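PDB 6ZTU: cyclodipeptide synthase, BtCDPS from Bacillus thermoamylovorans, which probably makes cyclic dipeptides by joining two aminoacyl groups delivered on transfer RNA, as other members of its family do. Local coordinates for residues A[26-31]-A[191-196]; A[10-15]-A[224-229]; A[51-56]-A[102-107]; A[120-125]-A[181-186]. All coordinates share one frame; numbering follows the deposited sequence.

Interaction 1. Residues A[26-31]-A[191-196]; sequences KTHILL and LGYKES
His28 lies against Tyr193 in an offset stack, the ring centroids 4.0 Å apart and the planes inclined by 20°. CD2 of the imidazole sits over the centre of the phenol ring, whereas Tyr193 CD2 falls toward the rim of the imidazole. His28 CG is anti to the backbone N (chi1 180°), which puts it on the side of residues 191-196. At the ring's edge and in its plane, ND1 shares a hydrogen bond of 2.7 Å with Ser196 OG; either atom could be the donor. NE2 is bonded to Thr60 OG1, so both ring nitrogens have partners, and these bonds together with the stack fix the rotation of the imidazole. CE1 meets Leu191 CD1 at 4.0 Å, and that same methyl also touches CD1 of Leu30.

One residue earlier, Thr27 OG1 donates to Glu195 OE2 over 2.6 Å, using the anti lone pair of the carboxylate, and the two side chains cross at about a right angle. Asn25 ND2 binds the other oxygen, OE1. The backbone O of Glu195 is buried here without a polar partner, 3.4 Å from His28 CB.

Helix 167-191 ends at this turn and strand 196-200 begins, running parallel to strand 28-32: two neighbouring parallel strands, one of them entered from a helix, consistent with the Rossmann-like alpha/beta fold of the HUP clan.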
# COMPACT_ATOMS: atom_id res chain seq x y z
N LYS A 26 -14.12 -5.73 -11.62
CA LYS A 26 -12.86 -6.34 -12.06
C LYS A 26 -12.08 -5.46 -13.04
O LYS A 26 -11.26 -5.96 -13.80
CB LYS A 26 -13.11 -7.73 -12.68
CG LYS A 26 -13.68 -8.75 -11.68
CD LYS A 26 -12.66 -9.14 -10.60
CE LYS A 26 -13.32 -9.93 -9.48
NZ LYS A 26 -14.15 -11.05 -10.00
N THR A 27 -12.29 -4.14 -12.98
CA THR A 27 -11.61 -3.22 -13.90
C THR A 27 -10.11 -3.17 -13.63
O THR A 27 -9.29 -3.28 -14.56
CB THR A 27 -12.21 -1.82 -13.77
OG1 THR A 27 -13.61 -1.86 -14.08
CG2 THR A 27 -11.52 -0.81 -14.69
N HIS A 28 -9.72 -3.00 -12.37
CA HIS A 28 -8.31 -2.80 -12.07
C HIS A 28 -8.04 -3.15 -10.62
O HIS A 28 -8.85 -2.83 -9.74
CB HIS A 28 -7.89 -1.35 -12.36
CG HIS A 28 -6.45 -1.08 -12.08
ND1 HIS A 28 -6.01 -0.62 -10.85
CD2 HIS A 28 -5.36 -1.19 -12.86
CE1 HIS A 28 -4.70 -0.47 -10.90
NE2 HIS A 28 -4.28 -0.81 -12.10
N ILE A 29 -6.91 -3.80 -10.38
CA ILE A 29 -6.40 -4.04 -9.03
C ILE A 29 -5.00 -3.45 -8.92
O ILE A 29 -4.18 -3.55 -9.84
CB ILE A 29 -6.42 -5.55 -8.68
CG1 ILE A 29 -5.96 -5.78 -7.23
CG2 ILE A 29 -5.56 -6.34 -9.66
CD1 ILE A 29 -6.24 -7.21 -6.73
N LEU A 30 -4.76 -2.77 -7.80
CA LEU A 30 -3.44 -2.26 -7.44
C LEU A 30 -2.93 -3.11 -6.28
O LEU A 30 -3.55 -3.12 -5.21
CB LEU A 30 -3.52 -0.78 -7.05
CG LEU A 30 -2.19 -0.06 -6.73
CD1 LEU A 30 -1.28 -0.07 -7.96
CD2 LEU A 30 -2.43 1.35 -6.26
N LEU A 31 -1.83 -3.82 -6.49
CA LEU A 31 -1.30 -4.74 -5.49
C LEU A 31 -0.27 -4.00 -4.66
O LEU A 31 0.76 -3.59 -5.18
CB LEU A 31 -0.69 -5.97 -6.17
CG LEU A 31 -1.68 -6.88 -6.88
CD1 LEU A 31 -0.93 -7.86 -7.77
CD2 LEU A 31 -2.54 -7.62 -5.85
N LEU A 191 -3.61 6.80 -11.48
CA LEU A 191 -3.04 5.97 -12.54
C LEU A 191 -3.77 6.12 -13.87
O LEU A 191 -3.16 5.87 -14.92
CB LEU A 191 -3.04 4.50 -12.11
CG LEU A 191 -2.07 4.13 -10.99
CD1 LEU A 191 -2.53 2.84 -10.33
CD2 LEU A 191 -0.67 3.97 -11.55
N GLY A 192 -5.03 6.53 -13.86
CA GLY A 192 -5.79 6.70 -15.07
C GLY A 192 -6.72 5.55 -15.41
O GLY A 192 -7.02 5.36 -16.60
N TYR A 193 -7.18 4.78 -14.43
CA TYR A 193 -8.20 3.77 -14.65
C TYR A 193 -9.57 4.28 -14.22
O TYR A 193 -9.68 5.19 -13.39
CB TYR A 193 -7.85 2.47 -13.91
CG TYR A 193 -6.61 1.88 -14.49
CD1 TYR A 193 -6.66 1.10 -15.64
CD2 TYR A 193 -5.36 2.15 -13.93
CE1 TYR A 193 -5.51 0.59 -16.20
CE2 TYR A 193 -4.21 1.64 -14.50
CZ TYR A 193 -4.29 0.86 -15.63
OH TYR A 193 -3.14 0.35 -16.21
N LYS A 194 -10.62 3.72 -14.83
CA LYS A 194 -11.98 4.15 -14.50
C LYS A 194 -12.28 3.95 -13.03
O LYS A 194 -13.00 4.75 -12.42
CB LYS A 194 -12.98 3.37 -15.35
CG LYS A 194 -14.39 3.91 -15.26
CD LYS A 194 -15.42 2.80 -15.05
CE LYS A 194 -15.49 1.89 -16.25
NZ LYS A 194 -16.77 1.10 -16.28
N GLU A 195 -11.76 2.87 -12.46
CA GLU A 195 -11.97 2.52 -11.06
C GLU A 195 -10.91 1.49 -10.68
O GLU A 195 -10.31 0.86 -11.55
CB GLU A 195 -13.39 1.97 -10.83
CG GLU A 195 -13.61 0.66 -11.56
CD GLU A 195 -15.07 0.27 -11.71
OE1 GLU A 195 -15.91 0.73 -10.91
OE2 GLU A 195 -15.35 -0.51 -12.63
N SER A 196 -10.70 1.32 -9.37
CA SER A 196 -9.65 0.40 -8.93
C SER A 196 -9.89 0.00 -7.48
O SER A 196 -10.52 0.74 -6.73
CB SER A 196 -8.26 1.03 -9.05
OG SER A 196 -7.25 0.17 -8.56

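Interaction 2. Residues A[10-15]-A[224-229]; sequences FYVVPL and GYIILK
An antiparallel strand pair closes one side of the sheet, with Tyr11, Val12, Val13 and Pro14 facing Lys229, Leu228, Ile227 and Ile226 in turn. Tyr11 and Lys229 form a hydrogen-bonded pair: Tyr11 N gives to Lys229 O over 2.7 Å, and Lys229 N returns a bond to Tyr11 O. Val13 and Ile227 repeat the pattern, both bonds 2.9 Å long. A fifth bond, from Leu15 N to Tyr225 O at 3.0 Å, carries the ladder just past the strand end. The short strand axes make an angle of 144°, a marked twist away from strict antiparallel.

On the face that holds Val12, Ile226 and Leu228, Val12 divides its branches. Its CG1 packs on Ile226 CG2 at 3.8 Å, while CG2 lies beside Leu228 CD2, the two side chains pointing the same way. Trp51 of helix 42-55 and Tyr23 of helix 17-25 cover this face.

Phe10 leads into the strand; its chi1 of -65° sets CG beside the backbone N, and from there CD1 rests on Leu228 CB at 3.7 Å. Its ring also meets Trp51 edge-to-face. An alanine here would probably open a gap beside Leu228 and take from Trp51 the ring that meets it edge-to-face. On the other face, Val13 CB meets Ile227 CB at 4.1 Å.

Strand 223-229 runs parallel to strand 196-200 on its other side, so strand 11-14 adds an antiparallel edge to the otherwise parallel, Rossmann-like sheet.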
# COMPACT_ATOMS: atom_id res chain seq x y z
N PHE A 10 -7.49 -16.47 -3.37
CA PHE A 10 -7.78 -15.52 -2.31
C PHE A 10 -9.27 -15.36 -2.12
O PHE A 10 -10.06 -15.43 -3.07
CB PHE A 10 -7.14 -14.15 -2.60
CG PHE A 10 -5.64 -14.18 -2.61
CD1 PHE A 10 -4.92 -14.02 -1.44
CD2 PHE A 10 -4.94 -14.38 -3.81
CE1 PHE A 10 -3.53 -14.06 -1.45
CE2 PHE A 10 -3.57 -14.43 -3.83
CZ PHE A 10 -2.85 -14.27 -2.65
N TYR A 11 -9.67 -15.16 -0.87
CA TYR A 11 -11.02 -14.73 -0.53
C TYR A 11 -10.97 -13.24 -0.23
O TYR A 11 -10.09 -12.78 0.49
CB TYR A 11 -11.58 -15.51 0.66
CG TYR A 11 -13.03 -15.19 0.91
CD1 TYR A 11 -13.40 -14.12 1.71
CD2 TYR A 11 -14.04 -15.94 0.30
CE1 TYR A 11 -14.73 -13.80 1.93
CE2 TYR A 11 -15.38 -15.63 0.51
CZ TYR A 11 -15.72 -14.55 1.31
OH TYR A 11 -17.04 -14.23 1.53
N VAL A 12 -11.92 -12.50 -0.78
CA VAL A 12 -11.87 -11.04 -0.79
C VAL A 12 -12.83 -10.50 0.26
O VAL A 12 -14.00 -10.90 0.31
CB VAL A 12 -12.22 -10.50 -2.19
CG1 VAL A 12 -12.42 -8.99 -2.14
CG2 VAL A 12 -11.13 -10.90 -3.17
N VAL A 13 -12.34 -9.58 1.10
CA VAL A 13 -13.18 -8.89 2.08
C VAL A 13 -13.17 -7.40 1.77
O VAL A 13 -12.15 -6.73 2.01
CB VAL A 13 -12.71 -9.16 3.52
CG1 VAL A 13 -13.64 -8.47 4.50
CG2 VAL A 13 -12.71 -10.67 3.80
N PRO A 14 -14.25 -6.83 1.25
CA PRO A 14 -14.24 -5.42 0.87
C PRO A 14 -14.35 -4.51 2.08
O PRO A 14 -14.96 -4.85 3.09
CB PRO A 14 -15.48 -5.29 -0.02
CG PRO A 14 -16.44 -6.26 0.62
CD PRO A 14 -15.56 -7.45 0.98
N LEU A 15 -13.75 -3.32 1.95
CA LEU A 15 -13.83 -2.33 3.02
C LEU A 15 -15.25 -1.78 3.17
O LEU A 15 -15.71 -1.54 4.29
CB LEU A 15 -12.84 -1.20 2.75
CG LEU A 15 -12.93 0.06 3.62
CD1 LEU A 15 -12.58 -0.24 5.08
CD2 LEU A 15 -12.07 1.20 3.05
N GLY A 224 -11.67 1.73 -4.28
CA GLY A 224 -12.01 0.79 -3.23
C GLY A 224 -10.77 0.20 -2.59
O GLY A 224 -9.64 0.40 -3.05
N TYR A 225 -11.00 -0.54 -1.50
CA TYR A 225 -9.95 -1.24 -0.77
C TYR A 225 -10.45 -2.64 -0.47
O TYR A 225 -11.59 -2.80 -0.03
CB TYR A 225 -9.62 -0.52 0.54
CG TYR A 225 -8.49 -1.15 1.34
CD1 TYR A 225 -7.18 -0.72 1.17
CD2 TYR A 225 -8.73 -2.16 2.28
CE1 TYR A 225 -6.13 -1.29 1.91
CE2 TYR A 225 -7.69 -2.73 3.02
CZ TYR A 225 -6.39 -2.28 2.84
OH TYR A 225 -5.35 -2.84 3.57
N ILE A 226 -9.62 -3.66 -0.71
CA ILE A 226 -10.01 -5.03 -0.39
C ILE A 226 -8.92 -5.71 0.42
O ILE A 226 -7.73 -5.50 0.20
CB ILE A 226 -10.33 -5.87 -1.65
CG1 ILE A 226 -9.12 -5.96 -2.60
CG2 ILE A 226 -11.58 -5.33 -2.34
CD1 ILE A 226 -9.37 -6.87 -3.77
N ILE A 227 -9.35 -6.55 1.35
CA ILE A 227 -8.47 -7.44 2.09
C ILE A 227 -8.43 -8.77 1.37
O ILE A 227 -9.47 -9.35 1.07
CB ILE A 227 -8.96 -7.63 3.54
CG1 ILE A 227 -9.04 -6.30 4.28
CG2 ILE A 227 -8.05 -8.62 4.28
CD1 ILE A 227 -9.89 -6.40 5.55
N LEU A 228 -7.22 -9.26 1.10
CA LEU A 228 -7.03 -10.58 0.51
C LEU A 228 -6.72 -11.57 1.62
O LEU A 228 -5.70 -11.45 2.31
CB LEU A 228 -5.89 -10.56 -0.50
CG LEU A 228 -6.00 -9.52 -1.60
CD1 LEU A 228 -4.79 -9.64 -2.51
CD2 LEU A 228 -7.29 -9.71 -2.37
N LYS A 229 -7.59 -12.56 1.79
CA LYS A 229 -7.35 -13.64 2.73
C LYS A 229 -7.12 -14.94 1.97
O LYS A 229 -7.62 -15.12 0.87
CB LYS A 229 -8.54 -13.80 3.69
CG LYS A 229 -8.84 -12.55 4.51
CD LYS A 229 -9.81 -12.86 5.66
CE LYS A 229 -9.38 -14.12 6.41
NZ LYS A 229 -10.26 -14.43 7.60

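Interaction 3. Residues A[51-56]-A[102-107]; sequences WSSKNF and RKNGRE
Two helix ends meet here: the Schellman motif that closes helix 79-103 sets Arg106 against Ser53 and Phe56, at the C-terminal end of helix 42-55. In that motif Gly105 has positive phi and is the C-prime residue; its N bonds to Arg102 O, and Arg106 N reaches back to Leu101 O. Just past the turn, the CB of Arg106 points toward residues 51-56.

The Arg106 side chain bends at chi2 (-85°), which turns CD before the chain runs on extended. CG passes 3.6 Å from Ser53 OG, and NH2 ends between two backbone oxygens. It donates to Ser53 O at 2.7 Å and to Phe56 O at 2.8 Å. Both acceptors lie near the edge of the guanidinium, somewhat tilted from its plane; the approach to Phe56 O is almost straight down the carbonyl (C=O...N 178°), that to Ser53 O well bent. NH1 adds a bond to Lys57 O.

Asn104 packs beside this grip, its OD1 3.3 Å from Ser53 CB and its CG 3.4 Å from Ser53 OG. That hydroxyl is bonded to Ile49 O, while Asn104 ND2 serves Ala100 O and Asp50 OD1.

A leucine in place of Arg106 would probably leave the carbonyls of Ser53, Phe56 and Lys57 without these donors and weaken the tie between the two helix ends.

With a cationic group set on carbonyls at the negative end of a helix dipole, the contact is likely to gain electrostatic strength beyond the hydrogen bonds themselves.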
# COMPACT_ATOMS: atom_id res chain seq x y z
N TRP A 51 -3.32 -14.78 -9.29
CA TRP A 51 -4.74 -14.58 -9.00
C TRP A 51 -5.26 -13.31 -9.64
O TRP A 51 -6.36 -13.30 -10.21
CB TRP A 51 -4.95 -14.56 -7.48
CG TRP A 51 -6.36 -14.26 -7.05
CD1 TRP A 51 -7.41 -15.14 -6.96
CD2 TRP A 51 -6.87 -12.99 -6.63
NE1 TRP A 51 -8.54 -14.50 -6.53
CE2 TRP A 51 -8.24 -13.17 -6.31
CE3 TRP A 51 -6.31 -11.72 -6.49
CZ2 TRP A 51 -9.05 -12.13 -5.86
CZ3 TRP A 51 -7.11 -10.68 -6.04
CH2 TRP A 51 -8.47 -10.89 -5.73
N SER A 52 -4.51 -12.21 -9.55
CA SER A 52 -4.98 -10.95 -10.12
C SER A 52 -5.13 -11.06 -11.62
O SER A 52 -6.09 -10.54 -12.20
CB SER A 52 -4.01 -9.82 -9.78
OG SER A 52 -4.07 -9.50 -8.40
N SER A 53 -4.16 -11.71 -12.27
CA SER A 53 -4.17 -11.84 -13.73
C SER A 53 -5.36 -12.65 -14.20
O SER A 53 -5.85 -12.44 -15.32
CB SER A 53 -2.87 -12.49 -14.21
OG SER A 53 -1.74 -11.70 -13.89
N LYS A 54 -5.85 -13.59 -13.38
CA LYS A 54 -7.01 -14.38 -13.77
C LYS A 54 -8.30 -13.62 -13.58
O LYS A 54 -9.27 -13.85 -14.31
CB LYS A 54 -7.06 -15.68 -12.98
CG LYS A 54 -6.49 -16.87 -13.73
CD LYS A 54 -5.09 -16.57 -14.28
CE LYS A 54 -4.55 -17.75 -15.06
NZ LYS A 54 -4.96 -19.03 -14.42
N ASN A 55 -8.34 -12.69 -12.63
CA ASN A 55 -9.58 -12.07 -12.21
C ASN A 55 -9.81 -10.68 -12.80
O ASN A 55 -10.96 -10.34 -13.09
CB ASN A 55 -9.63 -11.97 -10.68
CG ASN A 55 -10.07 -13.27 -10.03
OD1 ASN A 55 -11.26 -13.53 -9.89
ND2 ASN A 55 -9.10 -14.08 -9.62
N PHE A 56 -8.77 -9.88 -13.00
CA PHE A 56 -8.95 -8.47 -13.30
C PHE A 56 -8.55 -8.13 -14.73
O PHE A 56 -7.64 -8.74 -15.30
CB PHE A 56 -8.14 -7.61 -12.33
CG PHE A 56 -8.71 -7.59 -10.95
CD1 PHE A 56 -8.38 -8.58 -10.03
CD2 PHE A 56 -9.61 -6.61 -10.57
CE1 PHE A 56 -8.92 -8.57 -8.76
CE2 PHE A 56 -10.15 -6.59 -9.31
CZ PHE A 56 -9.81 -7.58 -8.40
N ARG A 102 5.20 -11.16 -16.41
CA ARG A 102 5.63 -11.71 -17.70
C ARG A 102 5.08 -13.12 -17.90
O ARG A 102 4.58 -13.45 -18.98
CB ARG A 102 7.15 -11.69 -17.79
CG ARG A 102 7.70 -12.36 -19.04
CD ARG A 102 9.14 -11.93 -19.31
NE ARG A 102 9.92 -11.77 -18.09
CZ ARG A 102 10.51 -12.77 -17.43
NH1 ARG A 102 10.40 -14.01 -17.87
NH2 ARG A 102 11.20 -12.52 -16.32
N LYS A 103 5.15 -13.95 -16.86
CA LYS A 103 4.59 -15.30 -16.93
C LYS A 103 3.13 -15.29 -17.36
O LYS A 103 2.68 -16.19 -18.08
CB LYS A 103 4.75 -15.98 -15.57
CG LYS A 103 4.22 -17.40 -15.50
CD LYS A 103 4.41 -17.97 -14.10
CE LYS A 103 3.39 -17.39 -13.13
NZ LYS A 103 3.64 -17.82 -11.72
N ASN A 104 2.37 -14.28 -16.92
CA ASN A 104 0.95 -14.18 -17.25
C ASN A 104 0.68 -13.40 -18.53
O ASN A 104 -0.48 -13.10 -18.81
CB ASN A 104 0.19 -13.52 -16.10
CG ASN A 104 -0.00 -14.44 -14.92
OD1 ASN A 104 -1.00 -15.15 -14.86
ND2 ASN A 104 0.93 -14.42 -13.97
N GLY A 105 1.71 -13.04 -19.28
CA GLY A 105 1.49 -12.25 -20.48
C GLY A 105 0.98 -10.85 -20.22
O GLY A 105 0.29 -10.29 -21.07
N ARG A 106 1.33 -10.28 -19.07
CA ARG A 106 0.83 -8.98 -18.63
C ARG A 106 1.89 -7.90 -18.82
O ARG A 106 3.09 -8.15 -18.71
CB ARG A 106 0.43 -9.03 -17.16
CG ARG A 106 -0.78 -9.88 -16.85
CD ARG A 106 -2.03 -9.07 -17.05
NE ARG A 106 -3.24 -9.84 -16.80
CZ ARG A 106 -4.46 -9.31 -16.77
NH1 ARG A 106 -4.60 -8.01 -16.98
NH2 ARG A 106 -5.52 -10.06 -16.54
N GLU A 107 1.42 -6.67 -19.04
CA GLU A 107 2.33 -5.52 -19.06
C GLU A 107 3.04 -5.40 -17.72
O GLU A 107 2.46 -5.63 -16.66
CB GLU A 107 1.56 -4.24 -19.34
CG GLU A 107 0.76 -4.26 -20.62
CD GLU A 107 1.26 -3.25 -21.63
OE1 GLU A 107 0.43 -2.53 -22.22
OE2 GLU A 107 2.50 -3.18 -21.81

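Interaction 4. Residues A[120-125]-A[181-186]; sequences KIYNEV and LPFFLS
Tyr122 reaches across to Pro182 and Phe183. Its CB starts off to one side of helix 181-186, and CG stands anti to the backbone N (chi1 176°), from where the ring extends toward the other helix. CD1 lies 3.7 Å from Pro182 CB and equally far from Phe183 CE2. Further out, CE1 touches Pro182 CG at 3.6 Å and also contacts Phe183 CE2; CZ passes Pro182 CG at 4.0 Å. At the tip, OH is hydrogen-bonded to Ala179 O, one turn earlier in the facing helix. The Tyr122 and Phe183 rings are oblique, with planes at 42°.

This is a buried crossing of helices 120-135 and 167-191, where the axes of segments 120-125 and 181-186 come within 9.3 Å at 107°. The residue after Phe183, Phe184, lines the hexanediol pocket. Pro182 lies at a kink, where the N atoms of Pro182 and Phe183 have no bond to the preceding turn; a proline N carries no hydrogen to donate.

Val125 makes the other main contact. Its CG1 presses on Pro182 CA at 3.6 Å and meets Leu185 CD1, while CG2 lies 3.7 Å from Ser186 OG, a hydroxyl bonded to Ser220 OG.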
# COMPACT_ATOMS: atom_id res chain seq x y z
N LYS A 120 -0.77 15.49 -11.29
CA LYS A 120 -1.56 16.48 -10.57
C LYS A 120 -2.47 15.82 -9.54
O LYS A 120 -2.72 16.38 -8.47
CB LYS A 120 -2.40 17.32 -11.53
CG LYS A 120 -3.18 18.44 -10.86
CD LYS A 120 -3.60 19.52 -11.85
CE LYS A 120 -4.29 20.70 -11.16
NZ LYS A 120 -5.71 20.42 -10.88
N ILE A 121 -3.01 14.63 -9.85
CA ILE A 121 -3.91 14.00 -8.89
C ILE A 121 -3.13 13.59 -7.65
O ILE A 121 -3.56 13.86 -6.52
CB ILE A 121 -4.64 12.79 -9.51
CG1 ILE A 121 -5.25 13.14 -10.87
CG2 ILE A 121 -5.70 12.28 -8.53
CD1 ILE A 121 -6.31 14.20 -10.82
N TYR A 122 -1.98 12.93 -7.83
CA TYR A 122 -1.19 12.52 -6.68
C TYR A 122 -0.84 13.72 -5.81
O TYR A 122 -0.95 13.67 -4.58
CB TYR A 122 0.09 11.78 -7.12
CG TYR A 122 0.94 11.45 -5.91
CD1 TYR A 122 0.74 10.27 -5.21
CD2 TYR A 122 1.88 12.36 -5.44
CE1 TYR A 122 1.49 9.98 -4.08
CE2 TYR A 122 2.63 12.08 -4.29
CZ TYR A 122 2.43 10.90 -3.62
OH TYR A 122 3.18 10.61 -2.50
N ASN A 123 -0.38 14.80 -6.44
CA ASN A 123 0.10 15.94 -5.67
C ASN A 123 -1.03 16.61 -4.92
O ASN A 123 -0.87 17.01 -3.76
CB ASN A 123 0.81 16.94 -6.58
CG ASN A 123 2.23 16.53 -6.89
OD1 ASN A 123 2.89 15.89 -6.07
ND2 ASN A 123 2.71 16.89 -8.08
N GLU A 124 -2.20 16.75 -5.55
CA GLU A 124 -3.29 17.45 -4.88
C GLU A 124 -3.86 16.61 -3.74
O GLU A 124 -4.18 17.15 -2.68
CB GLU A 124 -4.35 17.82 -5.90
CG GLU A 124 -3.79 18.90 -6.83
CD GLU A 124 -4.84 19.59 -7.67
OE1 GLU A 124 -5.80 18.92 -8.10
OE2 GLU A 124 -4.68 20.80 -7.90
N VAL A 125 -3.97 15.30 -3.93
CA VAL A 125 -4.39 14.45 -2.81
C VAL A 125 -3.36 14.49 -1.69
O VAL A 125 -3.70 14.59 -0.50
CB VAL A 125 -4.66 13.02 -3.30
CG1 VAL A 125 -4.96 12.10 -2.12
CG2 VAL A 125 -5.82 13.03 -4.28
N LEU A 181 -0.50 7.31 1.23
CA LEU A 181 -1.95 7.47 1.35
C LEU A 181 -2.66 7.91 0.08
O LEU A 181 -3.80 7.45 -0.13
CB LEU A 181 -2.28 8.44 2.49
CG LEU A 181 -2.44 7.79 3.86
CD1 LEU A 181 -2.70 8.86 4.90
CD2 LEU A 181 -3.59 6.76 3.86
N PRO A 182 -2.12 8.78 -0.79
CA PRO A 182 -2.91 9.14 -1.98
C PRO A 182 -3.34 7.95 -2.81
O PRO A 182 -4.37 8.03 -3.48
CB PRO A 182 -1.97 10.07 -2.77
CG PRO A 182 -1.10 10.69 -1.71
CD PRO A 182 -0.86 9.55 -0.73
N PHE A 183 -2.59 6.84 -2.78
CA PHE A 183 -3.00 5.66 -3.55
C PHE A 183 -4.14 4.91 -2.87
O PHE A 183 -4.96 4.31 -3.57
CB PHE A 183 -1.82 4.73 -3.80
CG PHE A 183 -0.88 5.26 -4.83
CD1 PHE A 183 -1.16 5.06 -6.17
CD2 PHE A 183 0.20 6.04 -4.47
CE1 PHE A 183 -0.33 5.60 -7.14
CE2 PHE A 183 1.03 6.56 -5.44
CZ PHE A 183 0.75 6.34 -6.77
N PHE A 184 -4.21 4.94 -1.53
CA PHE A 184 -5.38 4.41 -0.83
C PHE A 184 -6.63 5.21 -1.16
O PHE A 184 -7.74 4.67 -1.20
CB PHE A 184 -5.19 4.48 0.70
CG PHE A 184 -4.14 3.56 1.27
CD1 PHE A 184 -2.79 3.71 0.98
CD2 PHE A 184 -4.51 2.57 2.19
CE1 PHE A 184 -1.84 2.88 1.56
CE2 PHE A 184 -3.56 1.74 2.78
CZ PHE A 184 -2.22 1.90 2.47
N LEU A 185 -6.48 6.53 -1.32
CA LEU A 185 -7.62 7.43 -1.47
C LEU A 185 -8.07 7.56 -2.92
O LEU A 185 -9.27 7.69 -3.19
CB LEU A 185 -7.27 8.82 -0.94
CG LEU A 185 -6.92 8.90 0.55
CD1 LEU A 185 -6.35 10.26 0.88
CD2 LEU A 185 -8.17 8.59 1.37
N SER A 186 -7.11 7.53 -3.86
CA SER A 186 -7.41 7.89 -5.24
C SER A 186 -6.51 7.19 -6.25
O SER A 186 -6.20 7.77 -7.30
CB SER A 186 -7.28 9.41 -5.44
OG SER A 186 -8.10 10.14 -4.52

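Interactions 1 and 2 meet within the sheet, where Ser196 O and Gly224 N, 2.9 Å apart, probably form a hydrogen bond. Helix 42-55 ties interaction 3 to both: Ile29 CD1 lies 3.6 Å from Ser52 OG, and Phe10 CD2 comes within 3.5 Å of Trp51 CG. Interaction 4 touches interaction 1 through Leu30 CD2 and Phe183 CD1, 3.9 Å apart, and interaction 2 through Phe184 CE2 and Tyr225 CE1, 4.1 Å apart, yet stays about 13 Å from interaction 3 at the nearest atoms. The bound hexanediol lies nearest to interactions 2 and 4. Phe184 lines its pocket; the Tyr225 side chain is about 5 Å from the ligand and that of Leu30 about 8 Å.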